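Local coordinates for major exported Hcp3 protein (Pseudomonas aeruginosa, PDB 3HE1) that is a secreted Hcp-family protein, probably forming six-membered rings for the type VI secretion system, at residues L137-I142 / T169-T174. Numbering follows the deposited sequence.
Sequences LEDAII and TYRKIT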
ATOM      1  N   LEU A 137      -8.931  21.352 -24.093  1.00 17.00           N
ATOM      2  CA  LEU A 137      -9.444  22.412 -23.230  1.00 21.85           C
ATOM      3  C   LEU A 137      -9.477  23.747 -23.953  1.00 29.26           C
ATOM      4  O   LEU A 137      -8.570  24.076 -24.710  1.00 31.06           O
ATOM      5  CB  LEU A 137      -8.622  22.551 -21.959  1.00 26.38           C
ATOM      6  CG  LEU A 137      -8.287  21.230 -21.265  1.00 51.81           C
ATOM      7  CD1 LEU A 137      -7.663  21.501 -19.893  1.00 39.64           C
ATOM      8  CD2 LEU A 137      -9.530  20.352 -21.149  1.00 33.58           C
ATOM      9  N   GLU A 138     -10.555  24.493 -23.719  1.00 30.59           N
ATOM     10  CA  GLU A 138     -10.680  25.879 -24.151  1.00 43.66           C
ATOM     11  C   GLU A 138     -10.654  26.764 -22.903  1.00 47.83           C
ATOM     12  O   GLU A 138     -11.260  26.425 -21.884  1.00 38.80           O
ATOM     13  CB  GLU A 138     -11.981  26.099 -24.957  1.00 21.60           C
ATOM     14  CG  GLU A 138     -12.188  25.062 -26.066  1.00 41.65           C
ATOM     15  CD  GLU A 138     -13.084  25.524 -27.208  1.00 51.74           C
ATOM     16  OE1 GLU A 138     -13.458  26.718 -27.252  1.00 59.57           O
ATOM     17  OE2 GLU A 138     -13.403  24.678 -28.074  1.00 48.15           O
ATOM     18  N   ASP A 139      -9.932  27.882 -22.988  1.00 69.12           N
ATOM     19  CA  ASP A 139      -9.839  28.878 -21.911  1.00 49.37           C
ATOM     20  C   ASP A 139      -9.515  28.284 -20.542  1.00 30.59           C
ATOM     21  O   ASP A 139     -10.143  28.608 -19.536  1.00 31.18           O
ATOM     22  CB  ASP A 139     -11.092  29.757 -21.859  1.00 43.60           C
ATOM     23  CG  ASP A 139     -11.382  30.440 -23.195  1.00 39.35           C
ATOM     24  OD1 ASP A 139     -10.592  30.264 -24.153  1.00 43.58           O
ATOM     25  OD2 ASP A 139     -12.408  31.145 -23.293  1.00 40.88           O
ATOM     26  N   ALA A 140      -8.488  27.441 -20.529  1.00 40.76           N
ATOM     27  CA  ALA A 140      -8.072  26.737 -19.336  1.00 15.31           C
ATOM     28  C   ALA A 140      -7.158  27.595 -18.475  1.00 27.35           C
ATOM     29  O   ALA A 140      -6.587  28.583 -18.933  1.00 28.22           O
ATOM     30  CB  ALA A 140      -7.389  25.418 -19.714  1.00 20.61           C
ATOM     31  N   ILE A 141      -7.036  27.208 -17.212  1.00 29.66           N
ATOM     32  CA  ILE A 141      -6.202  27.911 -16.249  1.00 29.46           C
ATOM     33  C   ILE A 141      -5.418  26.862 -15.464  1.00 28.80           C
ATOM     34  O   ILE A 141      -5.986  25.854 -15.040  1.00 28.61           O
ATOM     35  CB  ILE A 141      -7.066  28.779 -15.313  1.00 21.96           C
ATOM     36  CG1 ILE A 141      -7.687  29.938 -16.103  1.00 25.40           C
ATOM     37  CG2 ILE A 141      -6.234  29.297 -14.176  1.00 23.44           C
ATOM     38  CD1 ILE A 141      -9.079  30.362 -15.654  1.00 17.38           C
ATOM     39  N   ILE A 142      -4.113  27.059 -15.296  1.00 25.54           N
ATOM     40  CA  ILE A 142      -3.326  26.088 -14.521  1.00 28.80           C
ATOM     41  C   ILE A 142      -3.459  26.315 -13.004  1.00 45.41           C
ATOM     42  O   ILE A 142      -3.050  27.355 -12.487  1.00 53.67           O
ATOM     43  CB  ILE A 142      -1.842  26.121 -14.904  1.00 32.10           C
ATOM     44  CG1 ILE A 142      -1.690  26.040 -16.419  1.00 26.45           C
ATOM     45  CG2 ILE A 142      -1.082  24.993 -14.200  1.00 38.84           C
ATOM     46  CD1 ILE A 142      -0.256  25.805 -16.861  1.00 32.69           C
ATOM     47  N   THR A 169      -7.983  23.801 -14.797  1.00 27.45           N
ATOM     48  CA  THR A 169      -9.409  23.937 -14.932  1.00 27.56           C
ATOM     49  C   THR A 169      -9.610  24.516 -16.337  1.00 36.35           C
ATOM     50  O   THR A 169      -8.631  24.718 -17.063  1.00 31.44           O
ATOM     51  CB  THR A 169     -10.018  24.810 -13.831  1.00 15.24           C
ATOM     52  OG1 THR A 169      -9.515  26.148 -13.939  1.00 28.17           O
ATOM     53  CG2 THR A 169      -9.682  24.218 -12.456  1.00 18.91           C
ATOM     54  N   TYR A 170     -10.863  24.737 -16.727  1.00 36.30           N
ATOM     55  CA  TYR A 170     -11.203  25.142 -18.093  1.00 35.08           C
ATOM     56  C   TYR A 170     -12.679  25.496 -18.189  1.00 16.59           C
ATOM     57  O   TYR A 170     -13.479  25.132 -17.333  1.00 27.57           O
ATOM     58  CB  TYR A 170     -10.940  24.000 -19.065  1.00 39.60           C
ATOM     59  CG  TYR A 170     -11.610  22.735 -18.605  1.00 37.03           C
ATOM     60  CD1 TYR A 170     -12.969  22.534 -18.798  1.00 40.40           C
ATOM     61  CD2 TYR A 170     -10.890  21.757 -17.942  1.00 30.61           C
ATOM     62  CE1 TYR A 170     -13.586  21.380 -18.360  1.00 21.35           C
ATOM     63  CE2 TYR A 170     -11.493  20.604 -17.505  1.00 35.41           C
ATOM     64  CZ  TYR A 170     -12.840  20.416 -17.714  1.00 35.55           C
ATOM     65  OH  TYR A 170     -13.437  19.260 -17.263  1.00 39.31           O
ATOM     66  N   ARG A 171     -13.034  26.202 -19.250  1.00 24.18           N
ATOM     67  CA  ARG A 171     -14.412  26.582 -19.475  1.00 28.70           C
ATOM     68  C   ARG A 171     -15.123  25.477 -20.261  1.00 26.64           C
ATOM     69  O   ARG A 171     -16.346  25.380 -20.252  1.00 22.14           O
ATOM     70  CB  ARG A 171     -14.471  27.921 -20.217  1.00 32.31           C
ATOM     71  CG  ARG A 171     -15.817  28.219 -20.861  1.00 48.72           C
ATOM     72  CD  ARG A 171     -15.742  29.349 -21.892  1.00 54.01           C
ATOM     73  NE  ARG A 171     -14.836  29.093 -23.020  1.00 48.89           N
ATOM     74  CZ  ARG A 171     -15.226  28.772 -24.255  1.00 55.48           C
ATOM     75  NH1 ARG A 171     -16.516  28.639 -24.541  1.00 80.40           N
ATOM     76  NH2 ARG A 171     -14.323  28.581 -25.209  1.00 41.97           N
ATOM     77  N   LYS A 172     -14.353  24.618 -20.915  1.00 22.11           N
ATOM     78  CA  LYS A 172     -14.958  23.644 -21.793  1.00 24.81           C
ATOM     79  C   LYS A 172     -13.949  22.626 -22.242  1.00 21.13           C
ATOM     80  O   LYS A 172     -12.776  22.918 -22.390  1.00 27.60           O
ATOM     81  CB  LYS A 172     -15.552  24.351 -23.012  1.00 39.39           C
ATOM     82  CG  LYS A 172     -16.249  23.451 -24.021  1.00 34.47           C
ATOM     83  CD  LYS A 172     -16.817  24.281 -25.165  1.00 33.07           C
ATOM     84  CE  LYS A 172     -17.380  23.410 -26.273  1.00 20.61           C
ATOM     85  NZ  LYS A 172     -17.878  24.237 -27.392  1.00 30.39           N
ATOM     86  N   ILE A 173     -14.435  21.425 -22.492  1.00 29.61           N
ATOM     87  CA  ILE A 173     -13.584  20.325 -22.857  1.00 38.81           C
ATOM     88  C   ILE A 173     -14.321  19.541 -23.906  1.00 32.46           C
ATOM     89  O   ILE A 173     -15.547  19.423 -23.872  1.00 28.97           O
ATOM     90  CB  ILE A 173     -13.377  19.425 -21.665  1.00 24.96           C
ATOM     91  CG1 ILE A 173     -12.601  18.169 -22.061  1.00 29.57           C
ATOM     92  CG2 ILE A 173     -14.718  19.081 -21.101  1.00 34.58           C
ATOM     93  CD1 ILE A 173     -12.093  17.373 -20.866  1.00 30.23           C
ATOM     94  N   THR A 174     -13.565  19.025 -24.859  1.00 24.47           N
ATOM     95  CA  THR A 174     -14.143  18.304 -25.963  1.00 35.27           C
ATOM     96  C   THR A 174     -13.385  16.998 -26.084  1.00 39.89           C
ATOM     97  O   THR A 174     -12.149  16.974 -26.006  1.00 24.60           O
ATOM     98  CB  THR A 174     -14.062  19.123 -27.275  1.00 29.21           C
ATOM     99  OG1 THR A 174     -14.661  20.404 -27.071  1.00 37.21           O
ATOM    100  CG2 THR A 174     -14.805  18.416 -28.401  1.00 53.86           C
TER
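Leu137 meets the Tyr170 ring with methyl CD2, which sits 4.2 Å from the ring centroid in an off-centre CH-pi contact. Lys172 N lies at the edge of the same ring, in its plane. Arg171 brings the second flat group: Glu138 OE1 stands at its guanidinium edge and Asp139 OD2 approaches obliquely. The setting is the curled antiparallel sheet of the Hcp fold, where the chain turns a corner at Glu138 and Asp139, across from the loop residues Tyr170 and Arg171. Asp139 and Ala140 both face Leu113 of strand 112-123 in a G1 beta bulge, at the corner between strands 129-137 and 140-149. Beyond the corner, Ile141 and Thr169 form a hydrogen-bonded antiparallel pair. Before it, Leu137 and Ile173 are a non-hydrogen-bonded pair, with Leu137 CD2 3.9 Å from Ile173 CG1. Tyr170 OH is hydrogen-bonded to His87 ND1, and Trp188 meets the ring edge-to-face. Val90 touches both Leu137 and Tyr170, and both residues are buried.

The charged network lies nearer solvent. The Arg171 chain is bent at chi3 (60°), consistent with NE and NH2 lying beside different carboxylates. Each salt bridge contains a weak, bent hydrogen bond. Arg171 NH2 is 2.9 Å from Glu138 OE1. Arg171 NE is 3.2 Å from Asp139 OD2. The Glu138 carboxylate is turned 71° from the guanidinium plane. The backbone bond is straighter: Arg171 N donates to Glu138 O at 3.2 Å, nearly in line with the C=O bond.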